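Local coordinates for phospho-furanose lactonase (Mycoplasma synoviae, PDB 3OVG), which hydrolyses D-xylono- and L-arabino-1,4-lactone 5-phosphates, and also carboxy 1,4-lactones, using two zinc ions per subunit, at residues A[46-51]-A[81-86]; A[99-104]-A[111-116]; A[129-134]-A[331-336]; A[200-205]-A[210-215]. One frame throughout, in Å; residues are numbered along the deposited sequence.

Interaction 1. Residues A[46-51]-A[81-86]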
loop_
_atom_site.group_PDB
_atom_site.type_symbol
_atom_site.label_atom_id
_atom_site.label_comp_id
_atom_site.label_asym_id
_atom_site.label_seq_id
_atom_site.Cartn_x
_atom_site.Cartn_y
_atom_site.Cartn_z
ATOM N N LEU A 46 -9.977 4.736 24.120
ATOM C CA LEU A 46 -9.360 4.711 25.436
ATOM C C LEU A 46 -9.978 5.662 26.442
ATOM O O LEU A 46 -9.384 5.936 27.499
ATOM C CB LEU A 46 -7.882 5.058 25.320
ATOM C CG LEU A 46 -6.977 3.992 24.716
ATOM C CD1 LEU A 46 -5.667 4.655 24.362
ATOM C CD2 LEU A 46 -6.767 2.843 25.707
ATOM N N ASN A 47 -11.165 6.164 26.152
ATOM C CA ASN A 47 -11.664 7.292 26.926
ATOM C C ASN A 47 -12.786 6.862 27.879
ATOM O O ASN A 47 -13.933 6.600 27.490
ATOM C CB ASN A 47 -12.022 8.452 25.958
ATOM C CG ASN A 47 -12.310 9.759 26.658
ATOM O OD1 ASN A 47 -12.839 9.772 27.753
ATOM N ND2 ASN A 47 -11.995 10.879 25.998
ATOM N N VAL A 48 -12.420 6.744 29.148
ATOM C CA VAL A 48 -13.364 6.392 30.179
ATOM C C VAL A 48 -14.479 7.445 30.325
ATOM O O VAL A 48 -15.665 7.107 30.406
ATOM C CB VAL A 48 -12.649 6.208 31.536
ATOM C CG1 VAL A 48 -13.646 6.269 32.677
ATOM C CG2 VAL A 48 -11.878 4.902 31.552
ATOM N N ASP A 49 -14.105 8.714 30.389
ATOM C CA ASP A 49 -15.110 9.766 30.564
ATOM C C ASP A 49 -16.111 9.738 29.430
ATOM O O ASP A 49 -17.283 9.828 29.655
ATOM C CB ASP A 49 -14.464 11.157 30.695
ATOM C CG ASP A 49 -13.661 11.297 31.979
ATOM O OD1 ASP A 49 -13.916 10.493 32.914
ATOM O OD2 ASP A 49 -12.781 12.195 32.071
ATOM N N ALA A 50 -15.644 9.613 28.204
ATOM C CA ALA A 50 -16.563 9.562 27.066
ATOM C C ALA A 50 -17.467 8.345 27.089
ATOM O O ALA A 50 -18.613 8.424 26.646
ATOM C CB ALA A 50 -15.804 9.621 25.753
ATOM N N SER A 51 -16.943 7.212 27.556
ATOM C CA SER A 51 -17.715 5.964 27.551
ATOM C C SER A 51 -18.859 6.055 28.549
ATOM O O SER A 51 -20.018 5.615 28.286
ATOM C CB SER A 51 -16.822 4.766 27.891
ATOM O OG SER A 51 -15.821 4.588 26.904
ATOM N N THR A 81 -12.800 -0.832 32.055
ATOM C CA THR A 81 -14.225 -1.226 31.946
ATOM C C THR A 81 -14.875 -1.251 33.326
ATOM O O THR A 81 -16.026 -0.847 33.488
ATOM C CB THR A 81 -14.374 -2.566 31.235
ATOM O OG1 THR A 81 -13.776 -2.444 29.947
ATOM C CG2 THR A 81 -15.858 -2.934 31.053
ATOM N N LEU A 82 -14.119 -1.702 34.331
ATOM C CA LEU A 82 -14.603 -1.642 35.707
ATOM C C LEU A 82 -14.900 -0.220 36.127
ATOM O O LEU A 82 -15.889 -0.017 36.834
ATOM C CB LEU A 82 -13.638 -2.288 36.719
ATOM C CG LEU A 82 -13.788 -3.807 36.882
ATOM C CD1 LEU A 82 -12.693 -4.352 37.822
ATOM C CD2 LEU A 82 -15.162 -4.081 37.454
ATOM N N GLU A 83 -14.050 0.746 35.743
ATOM C CA GLU A 83 -14.325 2.159 36.095
ATOM C C GLU A 83 -15.667 2.581 35.505
ATOM O O GLU A 83 -16.426 3.291 36.129
ATOM C CB GLU A 83 -13.287 3.146 35.560
ATOM C CG GLU A 83 -11.852 3.033 36.119
ATOM C CD GLU A 83 -10.971 4.147 35.555
ATOM O OE1 GLU A 83 -11.277 5.332 35.817
ATOM O OE2 GLU A 83 -10.000 3.850 34.833
ATOM N N ILE A 84 -15.932 2.169 34.272
ATOM C CA ILE A 84 -17.187 2.511 33.632
ATOM C C ILE A 84 -18.363 1.850 34.388
ATOM O O ILE A 84 -19.344 2.503 34.694
ATOM C CB ILE A 84 -17.185 2.126 32.129
ATOM C CG1 ILE A 84 -16.095 2.912 31.368
ATOM C CG2 ILE A 84 -18.565 2.341 31.556
ATOM C CD1 ILE A 84 -15.677 2.311 30.021
ATOM N N ALA A 85 -18.238 0.567 34.734
ATOM C CA ALA A 85 -19.311 -0.139 35.430
ATOM C C ALA A 85 -19.648 0.540 36.772
ATOM O O ALA A 85 -20.811 0.744 37.109
ATOM C CB ALA A 85 -18.918 -1.635 35.659
ATOM N N ASN A 86 -18.614 0.872 37.537
ATOM C CA ASN A 86 -18.800 1.480 38.855
ATOM C C ASN A 86 -19.407 2.869 38.756
ATOM O O ASN A 86 -20.148 3.296 39.645
ATOM C CB ASN A 86 -17.450 1.567 39.583
ATOM C CG ASN A 86 -17.095 0.272 40.285
ATOM O OD1 ASN A 86 -17.903 -0.280 41.023
ATOM N ND2 ASN A 86 -15.888 -0.204 40.069
#
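Val-48, in the first turn of helix 48-60, and Ser-51, one turn further on, pack against Glu-83 and Ile-84 in the middle of helix 78-88. The tightest meeting is Ser-51 CB with Ile-84 CD1, 3.4 Å apart and closer than usual for two carbons. Ile-84 CG1 lies anti to its carbonyl carbon (chi1 -62°) and the chain runs on extended, putting CD1 in front, against the serine methylene. Ser-51 OG, anti to its own carbonyl carbon and beside the backbone N (chi1 -63°), is turned back along the helix to Asn-47 O at 2.8 Å; that oxygen also accepts the helical N-H of Ser-51, the two donors arriving from opposite faces of its plane. Glu-83 and Val-48 cross at about a right angle, and the carboxylate meets both valine methyls: OE1 lies 4.0 Å from CG1 and OE2 3.9 Å from CG2. No hydrogen bond joins the segments, which leaves van der Waals packing, buried at Ser-51 and Ile-84 and more open to solvent at Glu-83. Asn-47 is the N-cap of helix 48-60: its OD1 takes the N-H of Ala-50 at 2.8 Å, almost straight at 170° although the donor stands above the amide plane, and this fixes the first turn from which Val-48 projects. Ile-52 and Phe-55 continue the same helix face over Ile-84, while Tyr-284 and Phe-29 touch Ser-51. The pairing is that of two consecutive outer helices, following the first and second strands of a (beta/alpha)8 TIM barrel, the fold of the phosphotriesterase family.

Interaction 2. Residues A[99-104]-A[111-116]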
loop_
_atom_site.group_PDB
_atom_site.type_symbol
_atom_site.label_atom_id
_atom_site.label_comp_id
_atom_site.label_asym_id
_atom_site.label_seq_id
_atom_site.Cartn_x
_atom_site.Cartn_y
_atom_site.Cartn_z
ATOM N N THR A 99 -14.954 -13.696 28.175
ATOM C CA THR A 99 -13.690 -14.416 27.992
ATOM C C THR A 99 -13.618 -15.036 26.566
ATOM O O THR A 99 -14.357 -14.647 25.676
ATOM C CB THR A 99 -13.405 -15.461 29.136
ATOM O OG1 THR A 99 -12.111 -16.032 28.942
ATOM C CG2 THR A 99 -14.438 -16.607 29.155
ATOM N N GLY A 100 -12.687 -15.937 26.317
ATOM C CA GLY A 100 -12.620 -16.554 25.006
ATOM C C GLY A 100 -11.757 -15.893 23.934
ATOM O O GLY A 100 -10.744 -15.275 24.219
ATOM N N PHE A 101 -12.183 -16.031 22.682
ATOM C CA PHE A 101 -11.339 -15.733 21.525
ATOM C C PHE A 101 -12.070 -15.014 20.408
ATOM O O PHE A 101 -13.277 -15.195 20.245
ATOM C CB PHE A 101 -10.797 -17.030 20.985
ATOM C CG PHE A 101 -9.844 -17.674 21.924
ATOM C CD1 PHE A 101 -8.511 -17.298 21.922
ATOM C CD2 PHE A 101 -10.286 -18.576 22.860
ATOM C CE1 PHE A 101 -7.617 -17.867 22.809
ATOM C CE2 PHE A 101 -9.382 -19.154 23.770
ATOM C CZ PHE A 101 -8.065 -18.797 23.735
ATOM N N HIS A 102 -11.327 -14.211 19.647
ATOM C CA HIS A 102 -11.846 -13.624 18.414
ATOM C C HIS A 102 -11.606 -14.591 17.244
ATOM O O HIS A 102 -11.218 -15.743 17.459
ATOM C CB HIS A 102 -11.152 -12.306 18.145
ATOM C CG HIS A 102 -12.087 -11.252 17.656
ATOM N ND1 HIS A 102 -12.920 -11.447 16.574
ATOM C CD2 HIS A 102 -12.341 -10.001 18.109
ATOM C CE1 HIS A 102 -13.644 -10.358 16.379
ATOM N NE2 HIS A 102 -13.309 -9.464 17.295
ATOM N N LYS A 103 -11.847 -14.139 16.013
ATOM C CA LYS A 103 -11.556 -14.958 14.842
ATOM C C LYS A 103 -10.054 -15.152 14.699
ATOM O O LYS A 103 -9.247 -14.345 15.231
ATOM C CB LYS A 103 -12.081 -14.281 13.561
ATOM C CG LYS A 103 -11.485 -12.911 13.303
ATOM C CD LYS A 103 -12.224 -12.161 12.184
ATOM C CE LYS A 103 -11.659 -10.764 12.013
ATOM N NZ LYS A 103 -12.354 -9.958 10.964
ATOM N N ALA A 104 -9.697 -16.192 13.949
ATOM C CA ALA A 104 -8.308 -16.644 13.815
ATOM C C ALA A 104 -7.364 -15.579 13.275
ATOM O O ALA A 104 -6.170 -15.597 13.572
ATOM C CB ALA A 104 -8.241 -17.853 12.921
ATOM N N SER A 111 2.284 -19.561 16.380
ATOM C CA SER A 111 2.898 -19.516 17.707
ATOM C C SER A 111 2.001 -18.951 18.824
ATOM O O SER A 111 2.401 -18.944 19.978
ATOM C CB SER A 111 4.146 -18.654 17.634
ATOM O OG SER A 111 3.788 -17.379 17.087
ATOM N N SER A 112 0.809 -18.472 18.479
ATOM C CA SER A 112 -0.107 -17.935 19.470
ATOM C C SER A 112 -0.547 -19.054 20.427
ATOM O O SER A 112 -0.514 -20.211 20.059
ATOM C CB SER A 112 -1.341 -17.378 18.769
ATOM O OG SER A 112 -2.220 -18.427 18.448
ATOM N N TRP A 113 -1.012 -18.711 21.629
ATOM C CA TRP A 113 -1.426 -19.759 22.579
ATOM C C TRP A 113 -2.672 -20.520 22.085
ATOM O O TRP A 113 -2.838 -21.715 22.365
ATOM C CB TRP A 113 -1.590 -19.215 24.014
ATOM C CG TRP A 113 -2.845 -18.398 24.313
ATOM C CD1 TRP A 113 -3.268 -17.238 23.696
ATOM C CD2 TRP A 113 -3.809 -18.678 25.331
ATOM N NE1 TRP A 113 -4.442 -16.795 24.276
ATOM C CE2 TRP A 113 -4.786 -17.661 25.282
ATOM C CE3 TRP A 113 -3.936 -19.695 26.296
ATOM C CZ2 TRP A 113 -5.871 -17.635 26.157
ATOM C CZ3 TRP A 113 -5.002 -19.653 27.166
ATOM C CH2 TRP A 113 -5.958 -18.633 27.089
ATOM N N LEU A 114 -3.526 -19.841 21.323
ATOM C CA LEU A 114 -4.661 -20.529 20.700
ATOM C C LEU A 114 -4.173 -21.660 19.808
ATOM O O LEU A 114 -4.737 -22.745 19.803
ATOM C CB LEU A 114 -5.521 -19.565 19.884
ATOM C CG LEU A 114 -6.694 -20.221 19.139
ATOM C CD1 LEU A 114 -7.506 -20.991 20.131
ATOM C CD2 LEU A 114 -7.516 -19.116 18.448
ATOM N N ALA A 115 -3.110 -21.408 19.054
ATOM C CA ALA A 115 -2.615 -22.389 18.105
ATOM C C ALA A 115 -1.931 -23.537 18.827
ATOM O O ALA A 115 -2.105 -24.697 18.464
ATOM C CB ALA A 115 -1.615 -21.720 17.139
ATOM N N VAL A 116 -1.140 -23.198 19.846
ATOM C CA VAL A 116 -0.173 -24.121 20.417
ATOM C C VAL A 116 -0.620 -24.859 21.680
ATOM O O VAL A 116 -0.226 -26.002 21.921
ATOM C CB VAL A 116 1.130 -23.358 20.709
ATOM C CG1 VAL A 116 1.951 -24.093 21.712
ATOM C CG2 VAL A 116 1.878 -23.135 19.399
#
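The Phe-101 ring carries Leu-114 over one face, CD1 lying 4.1 Å from the ring centroid and only 10° off the normal, a CH-pi contact. The indole of Trp-113 meets the same ring obliquely: its six-membered ring is inclined 44° to the phenyl plane with centroids 5.3 Å apart. The phenyl tip does the touching, CZ approaching Trp-113 CZ2 to 3.5 Å while CE1 lies 3.7 Å from Trp-113 NE1. Leu-114 adds its stem, CB being 4.0 Å from Phe-101 CE1. Its CG stands anti to the backbone N (chi1 177°), which extends the isobutyl group past the phenyl in the opposite direction. Trp-113 has CG between its backbone N and carbonyl carbon, and this brings the indole back to Phe-101 although CB does not point there. Ser-112 N-caps helix 113-116, its OG accepting from Ala-115 N; in the loop, the N-H of Lys-103 bonds His-102 ND1 in the imidazole plane. Ile-122 of helix 119-131 touches both rings, and Pro-142 of a neighbouring subunit packs on Trp-113. His-102 meets the zinc ligand His-188 edge-to-face. The contact is thus a buried cluster between the loop after strand 94-97 and the short helix 113-116; that loop is one of the strand-to-helix loops that in TIM-barrel hydrolases surround the metal site.

Interaction 3. Residues A[129-134]-A[331-336]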
loop_
_atom_site.group_PDB
_atom_site.type_symbol
_atom_site.label_atom_id
_atom_site.label_comp_id
_atom_site.label_asym_id
_atom_site.label_seq_id
_atom_site.Cartn_x
_atom_site.Cartn_y
_atom_site.Cartn_z
ATOM N N GLU A 129 -11.634 -17.510 34.196
ATOM C CA GLU A 129 -12.121 -16.139 34.046
ATOM C C GLU A 129 -13.597 -16.018 34.428
ATOM O O GLU A 129 -14.008 -15.010 34.982
ATOM C CB GLU A 129 -11.893 -15.605 32.634
ATOM C CG GLU A 129 -10.418 -15.409 32.297
ATOM C CD GLU A 129 -10.169 -14.173 31.434
ATOM O OE1 GLU A 129 -10.745 -14.050 30.307
ATOM O OE2 GLU A 129 -9.389 -13.329 31.905
ATOM N N ILE A 130 -14.382 -17.034 34.098
ATOM C CA ILE A 130 -15.806 -17.092 34.461
ATOM C C ILE A 130 -15.997 -17.309 35.995
ATOM O O ILE A 130 -16.860 -16.694 36.619
ATOM C CB ILE A 130 -16.514 -18.233 33.679
ATOM C CG1 ILE A 130 -16.465 -18.008 32.156
ATOM C CG2 ILE A 130 -17.954 -18.374 34.107
ATOM C CD1 ILE A 130 -17.374 -16.850 31.657
ATOM N N GLU A 131 -15.166 -18.165 36.600
ATOM C CA GLU A 131 -15.394 -18.619 37.975
ATOM C C GLU A 131 -14.451 -18.059 39.052
ATOM O O GLU A 131 -14.813 -18.037 40.225
ATOM C CB GLU A 131 -15.465 -20.172 38.054
ATOM C CG GLU A 131 -16.610 -20.742 37.190
ATOM C CD GLU A 131 -16.878 -22.225 37.400
ATOM O OE1 GLU A 131 -15.922 -23.007 37.694
ATOM O OE2 GLU A 131 -18.060 -22.599 37.217
ATOM N N GLU A 132 -13.265 -17.606 38.685
ATOM C CA GLU A 132 -12.396 -17.009 39.679
ATOM C C GLU A 132 -12.264 -15.500 39.493
ATOM O O GLU A 132 -12.493 -14.725 40.421
ATOM C CB GLU A 132 -11.028 -17.681 39.642
ATOM C CG GLU A 132 -11.083 -19.139 40.081
ATOM C CD GLU A 132 -9.753 -19.826 39.876
ATOM O OE1 GLU A 132 -8.738 -19.273 40.340
ATOM O OE2 GLU A 132 -9.718 -20.897 39.241
ATOM N N GLY A 133 -11.884 -15.095 38.288
ATOM C CA GLY A 133 -11.744 -13.682 37.977
ATOM C C GLY A 133 -11.001 -13.488 36.662
ATOM O O GLY A 133 -10.127 -14.283 36.319
HETATM N N MSE A 134 -11.348 -12.429 35.923
HETATM C CA MSE A 134 -10.589 -12.088 34.728
HETATM C C MSE A 134 -9.155 -11.678 35.036
HETATM O O MSE A 134 -8.899 -10.952 35.987
HETATM C CB MSE A 134 -11.280 -10.977 33.970
HETATM C CG MSE A 134 -12.549 -11.485 33.299
HETATM SE SE MSE A 134 -13.533 -9.997 32.483
HETATM C CE MSE A 134 -14.118 -9.153 34.185
ATOM N N ASP A 331 -26.746 -21.429 32.864
ATOM C CA ASP A 331 -27.361 -22.749 33.023
ATOM C C ASP A 331 -26.782 -23.334 34.279
ATOM O O ASP A 331 -25.781 -22.810 34.790
ATOM C CB ASP A 331 -26.969 -23.684 31.879
ATOM C CG ASP A 331 -27.931 -23.633 30.741
ATOM O OD1 ASP A 331 -28.919 -22.865 30.840
ATOM O OD2 ASP A 331 -27.701 -24.363 29.764
ATOM N N GLU A 332 -27.393 -24.417 34.770
ATOM C CA GLU A 332 -26.739 -25.233 35.772
ATOM C C GLU A 332 -25.503 -25.852 35.112
ATOM O O GLU A 332 -25.523 -26.164 33.914
ATOM C CB GLU A 332 -27.650 -26.355 36.310
ATOM C CG GLU A 332 -28.865 -25.884 37.165
ATOM C CD GLU A 332 -28.527 -24.751 38.156
ATOM O OE1 GLU A 332 -27.791 -24.989 39.166
ATOM O OE2 GLU A 332 -29.020 -23.614 37.921
ATOM N N LYS A 333 -24.463 -26.039 35.926
ATOM C CA LYS A 333 -23.218 -26.686 35.532
ATOM C C LYS A 333 -23.414 -28.146 35.137
ATOM O O LYS A 333 -24.253 -28.848 35.702
ATOM C CB LYS A 333 -22.239 -26.670 36.686
ATOM C CG LYS A 333 -21.883 -25.317 37.179
ATOM C CD LYS A 333 -20.644 -25.497 38.073
ATOM C CE LYS A 333 -20.322 -24.280 38.895
ATOM N NZ LYS A 333 -18.901 -24.442 39.419
ATOM N N ARG A 334 -22.647 -28.586 34.145
ATOM C CA ARG A 334 -22.659 -29.965 33.697
ATOM C C ARG A 334 -21.228 -30.419 33.590
ATOM O O ARG A 334 -20.315 -29.600 33.565
ATOM C CB ARG A 334 -23.316 -30.084 32.322
ATOM C CG ARG A 334 -24.799 -29.758 32.366
ATOM C CD ARG A 334 -25.465 -30.065 31.028
ATOM N NE ARG A 334 -25.351 -28.974 30.073
ATOM C CZ ARG A 334 -24.961 -29.108 28.805
ATOM N NH1 ARG A 334 -24.621 -30.295 28.312
ATOM N NH2 ARG A 334 -24.904 -28.036 28.015
ATOM N N ASN A 335 -21.039 -31.730 33.558
ATOM C CA ASN A 335 -19.770 -32.319 33.161
ATOM C C ASN A 335 -19.732 -32.397 31.647
ATOM O O ASN A 335 -20.764 -32.596 30.992
ATOM C CB ASN A 335 -19.653 -33.731 33.710
ATOM C CG ASN A 335 -19.639 -33.770 35.220
ATOM O OD1 ASN A 335 -18.743 -33.211 35.862
ATOM N ND2 ASN A 335 -20.632 -34.446 35.803
ATOM N N PHE A 336 -18.554 -32.235 31.082
ATOM C CA PHE A 336 -18.409 -32.326 29.643
ATOM C C PHE A 336 -18.279 -33.794 29.263
ATOM O O PHE A 336 -17.375 -34.475 29.751
ATOM C CB PHE A 336 -17.153 -31.586 29.184
ATOM C CG PHE A 336 -16.820 -31.831 27.741
ATOM C CD1 PHE A 336 -17.674 -31.388 26.737
ATOM C CD2 PHE A 336 -15.678 -32.517 27.385
ATOM C CE1 PHE A 336 -17.391 -31.626 25.421
ATOM C CE2 PHE A 336 -15.379 -32.739 26.053
ATOM C CZ PHE A 336 -16.241 -32.302 25.074
#
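Glu-131 and Lys-333 reach for each other from opposite directions, two extended side chains whose ends meet between backbones with CA atoms 11.5 Å apart. Those ends form a salt bridge, Lys-333 NZ donating to Glu-131 OE2 at 3.0 Å. The carboxylate is gripped through one oxygen: NZ is farther from OE1, at 3.7 Å, so the ammonium does not bridge the pair. It comes in from above the carboxylate plane, 44° out of it. The lysine methylene next to the charge follows closely, with CE 3.3 Å from the same OE2. Both residues hold CG anti to the carbonyl carbon, and beyond it Lys-333 stays close to fully extended through every later torsion, which lets the amine span the gap to the helix. Little else touches; only 73 Å² is buried in all, and with Lys-333 exposed to solvent the bridge is probably modest in strength. Glu-131 lies at the C-terminal end of helix 119-131. Two residues on, Gly-133 has a positive phi as the chain turns away from the helix. The lysine lies in the loop between helices 313-327 and 343-351. That loop runs past the end of helix 165-181: Asp-331 and Arg-334 make backbone hydrogen bonds with Gly-182 and Ile-179. Glu-131 and Ile-130 rest their side chains on Thr-181, and the salt bridge links the C-terminal end of helix 119-131 to the 331-336 loop, beside the end of helix 165-181.

Interaction 4. Residues A[200-205]-A[210-215]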
loop_
_atom_site.group_PDB
_atom_site.type_symbol
_atom_site.label_atom_id
_atom_site.label_comp_id
_atom_site.label_asym_id
_atom_site.label_seq_id
_atom_site.Cartn_x
_atom_site.Cartn_y
_atom_site.Cartn_z
ATOM N N LYS A 200 -24.408 -25.439 14.551
ATOM C CA LYS A 200 -24.380 -26.903 14.619
ATOM C C LYS A 200 -23.169 -27.420 15.362
ATOM O O LYS A 200 -23.249 -28.395 16.112
ATOM C CB LYS A 200 -24.435 -27.485 13.215
ATOM C CG LYS A 200 -25.802 -27.245 12.570
ATOM C CD LYS A 200 -25.683 -27.105 11.058
ATOM C CE LYS A 200 -25.951 -28.388 10.316
ATOM N NZ LYS A 200 -26.171 -28.120 8.833
ATOM N N HIS A 201 -22.032 -26.756 15.179
ATOM C CA HIS A 201 -20.833 -27.245 15.833
ATOM C C HIS A 201 -20.981 -27.119 17.332
ATOM O O HIS A 201 -20.757 -28.078 18.046
ATOM C CB HIS A 201 -19.556 -26.552 15.312
ATOM C CG HIS A 201 -19.290 -26.818 13.872
ATOM N ND1 HIS A 201 -18.624 -25.930 13.053
ATOM C CD2 HIS A 201 -19.617 -27.879 13.098
ATOM C CE1 HIS A 201 -18.558 -26.433 11.834
ATOM N NE2 HIS A 201 -19.154 -27.613 11.836
ATOM N N LEU A 202 -21.366 -25.947 17.810
ATOM C CA LEU A 202 -21.455 -25.714 19.248
ATOM C C LEU A 202 -22.383 -26.731 19.870
ATOM O O LEU A 202 -22.073 -27.303 20.905
ATOM C CB LEU A 202 -21.957 -24.287 19.546
ATOM C CG LEU A 202 -20.927 -23.209 19.269
ATOM C CD1 LEU A 202 -21.632 -21.883 19.425
ATOM C CD2 LEU A 202 -19.755 -23.328 20.243
ATOM N N ILE A 203 -23.531 -26.928 19.232
ATOM C CA ILE A 203 -24.518 -27.870 19.690
ATOM C C ILE A 203 -23.975 -29.272 19.577
ATOM O O ILE A 203 -24.219 -30.093 20.432
ATOM C CB ILE A 203 -25.807 -27.748 18.854
ATOM C CG1 ILE A 203 -26.513 -26.419 19.168
ATOM C CG2 ILE A 203 -26.690 -28.957 19.106
ATOM C CD1 ILE A 203 -27.624 -26.008 18.111
ATOM N N GLY A 204 -23.198 -29.534 18.533
ATOM C CA GLY A 204 -22.537 -30.821 18.404
ATOM C C GLY A 204 -21.555 -31.124 19.537
ATOM O O GLY A 204 -21.358 -32.290 19.900
ATOM N N PHE A 205 -20.905 -30.099 20.077
ATOM C CA PHE A 205 -20.028 -30.316 21.218
ATOM C C PHE A 205 -20.834 -30.560 22.494
ATOM O O PHE A 205 -20.281 -31.001 23.494
ATOM C CB PHE A 205 -19.085 -29.142 21.442
ATOM C CG PHE A 205 -17.954 -29.092 20.486
ATOM C CD1 PHE A 205 -16.967 -30.066 20.519
ATOM C CD2 PHE A 205 -17.878 -28.074 19.551
ATOM C CE1 PHE A 205 -15.889 -30.013 19.635
ATOM C CE2 PHE A 205 -16.821 -28.007 18.655
ATOM C CZ PHE A 205 -15.819 -28.982 18.686
ATOM N N ASP A 210 -29.866 -22.783 23.811
ATOM C CA ASP A 210 -30.479 -21.670 24.526
ATOM C C ASP A 210 -29.509 -20.633 25.063
ATOM O O ASP A 210 -29.938 -19.545 25.479
ATOM C CB ASP A 210 -31.328 -22.171 25.693
ATOM C CG ASP A 210 -32.775 -21.849 25.506
ATOM O OD1 ASP A 210 -33.406 -22.524 24.650
ATOM O OD2 ASP A 210 -33.267 -20.902 26.194
ATOM N N LYS A 211 -28.233 -20.987 25.094
ATOM C CA LYS A 211 -27.162 -20.123 25.625
ATOM C C LYS A 211 -26.356 -19.419 24.517
ATOM O O LYS A 211 -25.384 -18.674 24.800
ATOM C CB LYS A 211 -26.180 -20.946 26.454
ATOM C CG LYS A 211 -26.720 -21.566 27.724
ATOM C CD LYS A 211 -27.148 -20.507 28.754
ATOM C CE LYS A 211 -28.634 -20.120 28.585
ATOM N NZ LYS A 211 -29.207 -19.625 29.858
ATOM N N ILE A 212 -26.762 -19.641 23.269
ATOM C CA ILE A 212 -25.953 -19.245 22.125
ATOM C C ILE A 212 -26.523 -18.053 21.385
ATOM O O ILE A 212 -27.650 -18.102 20.873
ATOM C CB ILE A 212 -25.825 -20.400 21.089
ATOM C CG1 ILE A 212 -25.276 -21.680 21.742
ATOM C CG2 ILE A 212 -25.045 -19.930 19.802
ATOM C CD1 ILE A 212 -25.046 -22.817 20.732
ATOM N N GLN A 213 -25.722 -16.999 21.302
ATOM C CA GLN A 213 -25.985 -15.935 20.337
ATOM C C GLN A 213 -24.976 -15.936 19.188
ATOM O O GLN A 213 -23.753 -16.195 19.385
ATOM C CB GLN A 213 -25.907 -14.579 21.017
ATOM C CG GLN A 213 -27.105 -14.228 21.881
ATOM C CD GLN A 213 -26.866 -12.944 22.640
ATOM O OE1 GLN A 213 -26.200 -12.954 23.685
ATOM N NE2 GLN A 213 -27.408 -11.825 22.126
ATOM N N ILE A 214 -25.480 -15.637 17.991
ATOM C CA ILE A 214 -24.614 -15.479 16.843
ATOM C C ILE A 214 -24.714 -14.057 16.284
ATOM O O ILE A 214 -25.788 -13.621 15.874
ATOM C CB ILE A 214 -24.896 -16.516 15.744
ATOM C CG1 ILE A 214 -24.736 -17.938 16.294
ATOM C CG2 ILE A 214 -23.908 -16.311 14.579
ATOM C CD1 ILE A 214 -24.824 -19.001 15.211
ATOM N N SER A 215 -23.589 -13.342 16.255
ATOM C CA SER A 215 -23.591 -11.918 15.880
ATOM C C SER A 215 -23.311 -11.700 14.389
ATOM O O SER A 215 -22.738 -12.577 13.726
ATOM C CB SER A 215 -22.542 -11.146 16.713
ATOM O OG SER A 215 -23.140 -10.490 17.820
#
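A beta-alpha-beta unit, strand 185-190 to helix 195-205 to strand 212-215, is closed here where the helix lies down on its second strand. Ile-212 supplies the strand side almost alone. Its CG1 lies anti to the carbonyl carbon (chi1 -55°) with CD1 extended beyond, and that terminal methyl reaches in between two successive helix residues. From Leu-202, CB lies 3.6 Å from Ile-212 CD1, and one methyl of the fork, CD1, is 3.8 Å from the same atom. Leu-202 CD1 also meets the other isoleucine branch, CG2, at 4.0 Å; the two side chains cross at a slant, and both branches of Ile-212 are engaged. Ile-203 comes in at about a right angle and is looser: its CG1 is 4.2 Å from Ile-212 CD1. There are no polar bonds across the contact, which is wholly aliphatic and, at Leu-202 and Ile-212, buried. Residues alternate along the strand: Ile-212 and Ile-214 point their CB atoms toward the helix, while that of Gln-213 points away, its NE2 bonding Thr-270 OG1. Leu-202 further touches Val-187 on strand 185-190 and Leu-171 on helix 165-181, extending the apolar layer to both. At the far end of the strand Ser-215 OG is hydrogen-bonded to His-26 ND1, a second-shell hold on a zinc ligand, and His-216, next in sequence, binds the other zinc. An apolar layer between a barrel strand and its outer helix is a feature of the (beta/alpha)8 barrel; metal ligands at the strands' C-terminal ends are the pattern of its metal-dependent hydrolases.

From the N terminus, interaction 1 comes first, closing a loop of 29 residues and pairing helices 48-60 and 78-88 on one flank of the barrel. Interaction 2 follows in series and folds the loop after strand 94-97 onto helix 113-116. Helix 119-131 then leads to interaction 3, whose partner lies almost 200 residues on; interaction 4, a local closure within one beta-alpha-beta unit, is nested inside that span. Interactions 2 and 3 touch through Thr-99 OG1 and Glu-129 OE1, probably hydrogen-bonded, and 3 meets 4 where the Phe-336 ring meets the backbone carbonyl of Phe-205, with a long, weak Asp-331 to Lys-211 ion pair. Interaction 1 stands apart, on the opposite side of the chain's centre from interaction 4.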